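Local coordinates for VapB family protein (Caulobacter crescentus, PDB 5K8J) that acts as the antitoxin of a toxin-antitoxin pair, inhibiting the PIN-domain ribonuclease VapC1 and binding DNA, probably through its dimeric N-terminal domain, at the interface of chains A and B. Numbering follows the deposited sequence. Chains: chain A/B, VapB family protein.

The interface of chains A and B. Residues chain A 9-11; chain B 38, 40, 49.
A:Arg9 bridges to B:Ile40 and A:Thr11 to B:Thr38, both antiparallel, where strand 7-13 of one VapB chain is added to the edge of strand 36-42 of the other. The pairing fits the swapped-hairpin AbrB-type fold expected of VapB antitoxins, a DNA-binding domain in which two antitoxin chains interlace into a dimer. Its two-fold symmetry repeats the arrangement with the chains exchanged. Between the two bridges the carbonyl O of A:Ala10 comes to 3.6 Å from CA of B:Thr38.

Above the sheet, the apolar contact is made by A:Arg9 reaching across the strand boundary. Its CG stands anti to the backbone N (chi1 -158°), and the chain then bends at chi3, laying the guanidinium over B:Thr38. The methyl CG2 of B:Thr38 sits under one face of that group, towards its rim, 4.1 Å from CZ of A:Arg9. This methyl is anti to its own backbone N, and OG1 of B:Thr38 lies alongside CG2 of A:Thr11, at 4.0 Å, though A:Thr11 is poorly ordered. Roughly at right angles to the guanidinium contact, CB of B:Thr38 lies over one face of the B:Tyr49 ring, near its rim.

Polar contact between the side chains runs through water. The guanidinium and the phenol ring stand nearly perpendicular, 85° apart, with NH1 of A:Arg9 and OH of B:Tyr49 too distant for a direct bond at 3.9 Å. Water 1 joins them, 3.1 Å from NH1 of A:Arg9 by a fairly straight bond (155° at H). The same water lies 2.9 Å from the phenol OH of B:Tyr49, in the plane of the tyrosine ring. A:Arg9 is poorly ordered, so this bridge is probably a loose tether.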
# COMPACT_ATOMS: atom_id res chain seq x y z
N ARG A 9 6.41 1.21 5.23
CA ARG A 9 5.27 1.45 6.10
C ARG A 9 4.96 0.16 6.83
O ARG A 9 5.09 -0.93 6.26
CB ARG A 9 4.06 1.92 5.28
CG ARG A 9 3.02 2.69 6.04
CD ARG A 9 1.95 3.17 5.07
NE ARG A 9 0.62 3.18 5.68
CZ ARG A 9 -0.20 4.23 5.73
NH1 ARG A 9 -1.39 4.10 6.32
NH2 ARG A 9 0.15 5.40 5.20
N ALA A 10 4.58 0.26 8.10
CA ALA A 10 4.27 -0.91 8.90
C ALA A 10 3.14 -0.59 9.86
O ALA A 10 2.72 0.56 10.01
CB ALA A 10 5.51 -1.38 9.68
N THR A 11 2.60 -1.62 10.49
CA THR A 11 1.67 -1.43 11.59
C THR A 11 2.19 -2.25 12.75
O THR A 11 2.74 -3.34 12.55
CB THR A 11 0.23 -1.83 11.23
OG1 THR A 11 0.23 -3.11 10.57
CG2 THR A 11 -0.42 -0.77 10.33
N THR B 38 0.58 2.96 13.31
CA THR B 38 1.04 3.02 11.94
C THR B 38 2.41 3.68 11.96
O THR B 38 2.59 4.68 12.66
CB THR B 38 0.07 3.83 11.07
OG1 THR B 38 -1.19 3.11 10.99
CG2 THR B 38 0.61 4.02 9.71
N ILE B 40 5.59 5.01 9.45
CA ILE B 40 6.02 5.35 8.10
C ILE B 40 7.40 5.99 8.17
O ILE B 40 7.59 7.02 8.84
CB ILE B 40 5.03 6.30 7.39
CG1 ILE B 40 5.58 6.63 6.00
CG2 ILE B 40 4.74 7.53 8.23
CD1 ILE B 40 4.68 7.48 5.18
N TYR B 49 1.92 7.01 14.50
CA TYR B 49 0.67 7.58 14.97
C TYR B 49 -0.37 6.47 15.12
O TYR B 49 -0.20 5.38 14.56
CB TYR B 49 0.18 8.67 14.01
CG TYR B 49 -0.03 8.25 12.58
CD1 TYR B 49 0.95 8.47 11.60
CD2 TYR B 49 -1.22 7.64 12.18
CE1 TYR B 49 0.76 8.10 10.29
CE2 TYR B 49 -1.41 7.24 10.85
CZ TYR B 49 -0.43 7.49 9.91
OH TYR B 49 -0.60 7.11 8.60
O HOH W 1 -3.16 6.39 7.33